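Local coordinates for ORC1-type DNA replication protein 2 (Aeropyrum pernix, PDB 1W5T) that binds DNA and ATP and takes part in regulating DNA replication, combining an AAA+ ATPase domain with a winged-helix domain, at residues 312-317 against 333-337. Sequence-based numbering, arbitrary orientation.
Sequences IILRLI and LRQRY
Start with two alpha-helical turns, 312-317 and 333-337, their axes 10.2 Å apart at closest approach and their N-to-C directions at 120°, so the helices run obliquely antiparallel. The backbones come nearest at Ile313 and Tyr337, CA to CA 6.4 Å. The CA-to-CB bond of Leu316 points toward 333-337; its m,t rotamer puts CD1 3.5 Å from Tyr337 CA and 3.8 Å from Arg336 O, while CD2 lies 4.1 Å from Arg336 CB. Leu333 leaves its helix sideways, but t,p turns its methyls inward: CD1 to Leu316 CB at 4.1 Å, CD2 to Ile317 CD1 at 3.7 Å. Tyr337, chi1 t, lays its ring obliquely along Ile313, CG1 to Tyr337 CD1 being 3.6 Å, and Ile312, whose CG2 is 4.0 Å from that same CD1. The side chains meet by van der Waals packing, with no polar pairing between the two segments; Tyr337 OH instead hydrogen-bonds with His309 ND1 and Arg350 N. This is the packing of consecutive helices in a winged-helix domain, away from the nucleotide site. Helix 352-364 covers one flank, its Tyr358 and Leu362 meeting Ile313 and its Tyr355 and Leu359 meeting Leu333, while Phe384 of strand 382-386 packs against Ile317 and Leu333.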
loop_
_atom_site.group_PDB
_atom_site.type_symbol
_atom_site.label_atom_id
_atom_site.label_comp_id
_atom_site.label_asym_id
_atom_site.label_seq_id
_atom_site.Cartn_x
_atom_site.Cartn_y
_atom_site.Cartn_z
ATOM N N ILE A 312 24.242 -8.006 -6.990
ATOM C CA ILE A 312 25.121 -9.149 -6.757
ATOM C C ILE A 312 24.994 -9.724 -5.316
ATOM O O ILE A 312 24.962 -10.931 -5.118
ATOM C CB ILE A 312 26.609 -8.811 -7.127
ATOM C CG1 ILE A 312 26.763 -8.684 -8.632
ATOM C CG2 ILE A 312 27.549 -9.908 -6.686
ATOM C CD1 ILE A 312 27.747 -7.613 -9.014
ATOM N N ILE A 313 24.913 -8.845 -4.342
ATOM C CA ILE A 313 24.775 -9.221 -2.940
ATOM C C ILE A 313 23.403 -9.815 -2.642
ATOM O O ILE A 313 23.294 -10.867 -1.949
ATOM C CB ILE A 313 25.066 -8.020 -2.032
ATOM C CG1 ILE A 313 26.486 -7.490 -2.328
ATOM C CG2 ILE A 313 24.893 -8.433 -0.573
ATOM C CD1 ILE A 313 26.771 -6.022 -1.815
ATOM N N LEU A 314 22.369 -9.176 -3.183
ATOM C CA LEU A 314 21.022 -9.731 -3.106
ATOM C C LEU A 314 20.957 -11.169 -3.661
ATOM O O LEU A 314 20.398 -12.073 -3.037
ATOM C CB LEU A 314 19.995 -8.822 -3.796
ATOM C CG LEU A 314 18.520 -9.230 -3.649
ATOM C CD1 LEU A 314 18.173 -9.420 -2.178
ATOM C CD2 LEU A 314 17.558 -8.180 -4.269
ATOM N N ARG A 315 21.539 -11.357 -4.834
ATOM C CA ARG A 315 21.599 -12.665 -5.461
ATOM C C ARG A 315 22.252 -13.708 -4.552
ATOM O O ARG A 315 21.734 -14.805 -4.381
ATOM C CB ARG A 315 22.346 -12.590 -6.796
ATOM C CG ARG A 315 22.044 -13.778 -7.685
ATOM C CD ARG A 315 23.243 -14.402 -8.312
ATOM N NE ARG A 315 22.885 -15.140 -9.525
ATOM C CZ ARG A 315 22.852 -16.472 -9.616
ATOM N NH1 ARG A 315 22.527 -17.044 -10.763
ATOM N NH2 ARG A 315 23.149 -17.244 -8.570
ATOM N N LEU A 316 23.367 -13.333 -3.942
ATOM C CA LEU A 316 24.118 -14.267 -3.138
ATOM C C LEU A 316 23.347 -14.663 -1.883
ATOM O O LEU A 316 23.313 -15.835 -1.506
ATOM C CB LEU A 316 25.484 -13.684 -2.782
ATOM C CG LEU A 316 26.540 -13.570 -3.879
ATOM C CD1 LEU A 316 27.566 -12.574 -3.422
ATOM C CD2 LEU A 316 27.200 -14.925 -4.231
ATOM N N ILE A 317 22.712 -13.671 -1.248
ATOM C CA ILE A 317 21.867 -13.906 -0.090
ATOM C C ILE A 317 20.705 -14.806 -0.496
ATOM O O ILE A 317 20.355 -15.714 0.231
ATOM C CB ILE A 317 21.398 -12.578 0.492
ATOM C CG1 ILE A 317 22.577 -11.866 1.164
ATOM C CG2 ILE A 317 20.220 -12.774 1.448
ATOM C CD1 ILE A 317 22.249 -10.566 1.935
ATOM N N LEU A 333 29.534 -14.135 3.502
ATOM C CA LEU A 333 28.898 -13.303 2.495
ATOM C C LEU A 333 29.938 -12.485 1.729
ATOM O O LEU A 333 29.990 -12.553 0.492
ATOM C CB LEU A 333 27.796 -12.436 3.120
ATOM C CG LEU A 333 26.863 -11.638 2.196
ATOM C CD1 LEU A 333 26.282 -12.481 1.034
ATOM C CD2 LEU A 333 25.753 -10.987 2.977
ATOM N N ARG A 334 30.774 -11.755 2.478
ATOM C CA ARG A 334 31.879 -10.974 1.941
ATOM C C ARG A 334 32.777 -11.833 1.043
ATOM O O ARG A 334 33.117 -11.428 -0.088
ATOM C CB ARG A 334 32.698 -10.348 3.085
ATOM C CG ARG A 334 33.784 -9.345 2.656
ATOM C CD ARG A 334 33.336 -8.274 1.631
ATOM N NE ARG A 334 34.478 -7.704 0.909
ATOM C CZ ARG A 334 34.467 -6.568 0.210
ATOM N NH1 ARG A 334 35.551 -6.146 -0.415
ATOM N NH2 ARG A 334 33.372 -5.852 0.112
ATOM N N GLN A 335 33.152 -13.015 1.534
ATOM C CA GLN A 335 33.996 -13.948 0.762
ATOM C C GLN A 335 33.364 -14.264 -0.594
ATOM O O GLN A 335 33.972 -14.027 -1.642
ATOM C CB GLN A 335 34.209 -15.244 1.531
ATOM C CG GLN A 335 35.638 -15.700 1.634
ATOM C CD GLN A 335 35.809 -16.756 2.727
ATOM O OE1 GLN A 335 36.472 -17.790 2.514
ATOM N NE2 GLN A 335 35.199 -16.509 3.900
ATOM N N ARG A 336 32.134 -14.778 -0.553
ATOM C CA ARG A 336 31.358 -15.066 -1.759
ATOM C C ARG A 336 31.138 -13.855 -2.665
ATOM O O ARG A 336 31.050 -13.995 -3.872
ATOM C CB ARG A 336 30.007 -15.663 -1.384
ATOM C CG ARG A 336 30.077 -17.099 -0.879
ATOM C CD ARG A 336 28.722 -17.685 -0.583
ATOM N NE ARG A 336 28.837 -18.953 0.118
ATOM C CZ ARG A 336 27.809 -19.731 0.459
ATOM N NH1 ARG A 336 28.047 -20.876 1.097
ATOM N NH2 ARG A 336 26.550 -19.373 0.180
ATOM N N TYR A 337 31.025 -12.671 -2.071
ATOM C CA TYR A 337 30.809 -11.446 -2.821
ATOM C C TYR A 337 32.048 -11.117 -3.642
ATOM O O TYR A 337 31.933 -10.804 -4.833
ATOM C CB TYR A 337 30.460 -10.276 -1.882
ATOM C CG TYR A 337 30.602 -8.939 -2.568
ATOM C CD1 TYR A 337 29.711 -8.554 -3.560
ATOM C CD2 TYR A 337 31.658 -8.086 -2.262
ATOM C CE1 TYR A 337 29.839 -7.358 -4.204
ATOM C CE2 TYR A 337 31.808 -6.880 -2.920
ATOM C CZ TYR A 337 30.884 -6.520 -3.890
ATOM O OH TYR A 337 31.005 -5.303 -4.528
#